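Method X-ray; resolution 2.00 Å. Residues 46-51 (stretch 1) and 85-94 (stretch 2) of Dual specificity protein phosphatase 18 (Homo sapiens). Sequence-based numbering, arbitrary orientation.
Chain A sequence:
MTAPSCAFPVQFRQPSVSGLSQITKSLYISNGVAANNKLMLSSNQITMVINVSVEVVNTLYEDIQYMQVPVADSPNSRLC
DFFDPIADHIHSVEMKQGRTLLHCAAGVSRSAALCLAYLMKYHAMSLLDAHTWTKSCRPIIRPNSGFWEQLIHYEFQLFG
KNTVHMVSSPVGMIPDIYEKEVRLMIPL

Stretch 1 (46-51) ITMVIN
Stretch 2 (85-94) PIADHIHSVE

The most unusual feature of this packing of a strand against a helix is a sulfur atom set against the edge of an imidazole ring: Met48 SD lies 3.3 Å from His89 CE1, close to the plane of the ring. Met48 SD sits 4.4 Å from the centroid of the His89 ring, on a line 74° off the ring normal, so this sulfur-aromatic contact is made at the edge. Around it, the dual specificity phosphatase offers a compact example of a general principle: a strand packs on a helix through alternate side chains, and the helix answers with residues three or four positions apart.

Residues 46 and 47 lead into the strand, which runs from Met48 to Asn51. Ile46 has phi/psi of -76/130°, whereas Thr47, at -117/-14°, leaves the extended region just before the strand begins. Met48 (-137/129°), Val49 (-120/121°), Ile50 (-113/109°) and Asn51 (-91/106°) are then extended throughout. The alternation that this conformation imposes is clear: Met48 and Ile50 direct their CA-to-CB bonds toward the helix, while Val49 and Asn51 make no contact with it.

The second stretch is helical throughout and belongs to a longer helix extending beyond it in both directions. Its phi values lie between -59 and -75° and its psi values between -33 and -46°. Six successive i to i+4 backbone hydrogen bonds hold it, from His89 N to Pro85 O at 3.1 Å through to Glu94 N to Ile90 O, also 3.1 Å. Strand and helix are nearly antiparallel, at 166°, with their axes approaching to 10.5 Å. The register is consistent with that direction: Met48 CA is 7.4 Å from Val93 CA, and Ile50 CA is 8.7 Å from Ile86 CA. Moving forward along the strand therefore means moving back along the helix.

Chi1 t and chi2 p carry the Met48 sulfur to the histidine; chi3, at -144° and between wells, sets only where CE goes. His89 meets it with chi1 t and chi2 of -59°. Nearer the backbone, Met48 CB packs 3.9 Å from CG2 of Val93, whose chi1 is t. Thus one methionine spans two helix positions four residues apart. Thr47, with chi1 p, adds a smaller contact, its OG1 lying 3.9 Å from Val93 CG1; that hydroxyl is hydrogen-bonded elsewhere in the structure.

Ile50 extends the packing toward the helix's earlier residues. With chi1 m and chi2 t, it places CD1 3.9 Å from Ile86 CG2 and 4.2 Å from Ile90 CG1, and the same methyl lies 4.4 Å from His89 ND1. Ile86 is m at both chi angles, and its CA-to-CB bond points toward the strand; the CA-to-CB bond of Ile90, m then t, points sideways, but its end comes nearer. No hydrogen bond crosses between the stretches. Their 259 Å² of buried surface, summed over both sides, is formed by side-chain packing, with the sulfur-aromatic contact at its most intimate point.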

# COMPACT_ATOMS: atom_id res chain seq x y z
N ILE A 46 -13.46 -2.61 -9.54
CA ILE A 46 -12.62 -3.31 -8.57
C ILE A 46 -13.07 -4.78 -8.45
O ILE A 46 -14.25 -5.06 -8.24
CB ILE A 46 -12.71 -2.67 -7.17
CG1 ILE A 46 -12.34 -1.18 -7.24
CG2 ILE A 46 -11.77 -3.40 -6.22
CD1 ILE A 46 -10.97 -0.90 -7.83
N THR A 47 -12.13 -5.71 -8.55
CA THR A 47 -12.46 -7.14 -8.46
C THR A 47 -11.81 -7.82 -7.27
O THR A 47 -12.18 -8.94 -6.91
CB THR A 47 -12.03 -7.92 -9.73
OG1 THR A 47 -10.62 -7.76 -9.93
CG2 THR A 47 -12.77 -7.41 -10.95
N MET A 48 -10.84 -7.13 -6.68
CA MET A 48 -10.11 -7.65 -5.53
C MET A 48 -9.93 -6.54 -4.49
O MET A 48 -9.49 -5.44 -4.82
CB MET A 48 -8.72 -8.14 -5.97
CG MET A 48 -7.89 -8.76 -4.84
SD MET A 48 -8.53 -10.38 -4.36
CE MET A 48 -8.24 -10.36 -2.60
N VAL A 49 -10.29 -6.84 -3.25
CA VAL A 49 -10.14 -5.89 -2.15
C VAL A 49 -9.21 -6.48 -1.10
O VAL A 49 -9.47 -7.56 -0.55
CB VAL A 49 -11.51 -5.56 -1.50
CG1 VAL A 49 -11.29 -4.68 -0.27
CG2 VAL A 49 -12.42 -4.84 -2.51
N ILE A 50 -8.12 -5.77 -0.82
CA ILE A 50 -7.16 -6.21 0.18
C ILE A 50 -7.19 -5.24 1.35
O ILE A 50 -6.75 -4.10 1.24
CB ILE A 50 -5.73 -6.27 -0.40
CG1 ILE A 50 -5.70 -7.20 -1.62
CG2 ILE A 50 -4.77 -6.78 0.66
CD1 ILE A 50 -4.31 -7.40 -2.25
N ASN A 51 -7.73 -5.72 2.46
CA ASN A 51 -7.89 -4.94 3.68
C ASN A 51 -6.65 -5.12 4.54
O ASN A 51 -6.44 -6.17 5.15
CB ASN A 51 -9.18 -5.44 4.37
CG ASN A 51 -9.44 -4.78 5.72
OD1 ASN A 51 -8.59 -4.10 6.30
ND2 ASN A 51 -10.63 -5.02 6.25
N PRO A 85 4.35 -11.57 -0.95
CA PRO A 85 3.11 -12.27 -1.26
C PRO A 85 1.97 -11.38 -1.74
O PRO A 85 1.24 -11.75 -2.65
CB PRO A 85 2.80 -13.02 0.04
CG PRO A 85 3.50 -12.21 1.09
CD PRO A 85 4.79 -11.85 0.43
N ILE A 86 1.82 -10.19 -1.16
CA ILE A 86 0.76 -9.30 -1.61
C ILE A 86 1.12 -8.65 -2.95
O ILE A 86 0.24 -8.45 -3.79
CB ILE A 86 0.45 -8.21 -0.57
CG1 ILE A 86 -0.15 -8.85 0.68
CG2 ILE A 86 -0.52 -7.19 -1.17
CD1 ILE A 86 -1.45 -9.59 0.44
N ALA A 87 2.39 -8.33 -3.16
CA ALA A 87 2.81 -7.75 -4.44
C ALA A 87 2.49 -8.73 -5.58
O ALA A 87 1.97 -8.36 -6.64
CB ALA A 87 4.31 -7.45 -4.42
N ASP A 88 2.80 -10.00 -5.35
CA ASP A 88 2.54 -11.02 -6.37
C ASP A 88 1.02 -11.18 -6.58
O ASP A 88 0.56 -11.45 -7.70
CB ASP A 88 3.14 -12.36 -5.96
CG ASP A 88 4.67 -12.32 -5.86
OD1 ASP A 88 5.31 -11.41 -6.42
OD2 ASP A 88 5.23 -13.22 -5.22
N HIS A 89 0.25 -10.99 -5.52
CA HIS A 89 -1.20 -11.13 -5.61
C HIS A 89 -1.75 -10.00 -6.49
O HIS A 89 -2.56 -10.24 -7.38
CB HIS A 89 -1.82 -11.06 -4.21
CG HIS A 89 -3.25 -11.51 -4.14
ND1 HIS A 89 -4.27 -10.91 -4.85
CD2 HIS A 89 -3.85 -12.46 -3.37
CE1 HIS A 89 -5.42 -11.46 -4.53
NE2 HIS A 89 -5.20 -12.40 -3.63
N ILE A 90 -1.30 -8.78 -6.25
CA ILE A 90 -1.74 -7.64 -7.05
C ILE A 90 -1.41 -7.88 -8.52
O ILE A 90 -2.23 -7.64 -9.41
CB ILE A 90 -1.06 -6.34 -6.56
CG1 ILE A 90 -1.53 -6.05 -5.13
CG2 ILE A 90 -1.39 -5.18 -7.49
CD1 ILE A 90 -0.70 -4.99 -4.42
N HIS A 91 -0.21 -8.37 -8.77
CA HIS A 91 0.23 -8.66 -10.13
C HIS A 91 -0.64 -9.73 -10.78
O HIS A 91 -1.04 -9.58 -11.94
CB HIS A 91 1.69 -9.12 -10.12
CG HIS A 91 2.21 -9.48 -11.48
ND1 HIS A 91 2.33 -8.55 -12.49
CD2 HIS A 91 2.60 -10.66 -11.99
CE1 HIS A 91 2.77 -9.16 -13.58
NE2 HIS A 91 2.94 -10.44 -13.31
N SER A 92 -0.95 -10.80 -10.06
CA SER A 92 -1.79 -11.87 -10.62
C SER A 92 -3.17 -11.37 -10.99
O SER A 92 -3.72 -11.76 -12.02
CB SER A 92 -1.92 -13.03 -9.65
OG SER A 92 -0.66 -13.61 -9.39
N VAL A 93 -3.75 -10.52 -10.15
CA VAL A 93 -5.07 -9.94 -10.42
C VAL A 93 -4.98 -9.15 -11.71
O VAL A 93 -5.86 -9.24 -12.57
CB VAL A 93 -5.53 -9.01 -9.28
CG1 VAL A 93 -6.79 -8.24 -9.68
CG2 VAL A 93 -5.82 -9.83 -8.03
N GLU A 94 -3.91 -8.38 -11.86
CA GLU A 94 -3.76 -7.59 -13.08
C GLU A 94 -3.65 -8.50 -14.29
O GLU A 94 -4.28 -8.26 -15.32
CB GLU A 94 -2.52 -6.70 -12.99
CG GLU A 94 -2.27 -5.88 -14.27
CD GLU A 94 -1.11 -4.91 -14.13
OE1 GLU A 94 -1.30 -3.83 -13.53
OE2 GLU A 94 -0.01 -5.24 -14.62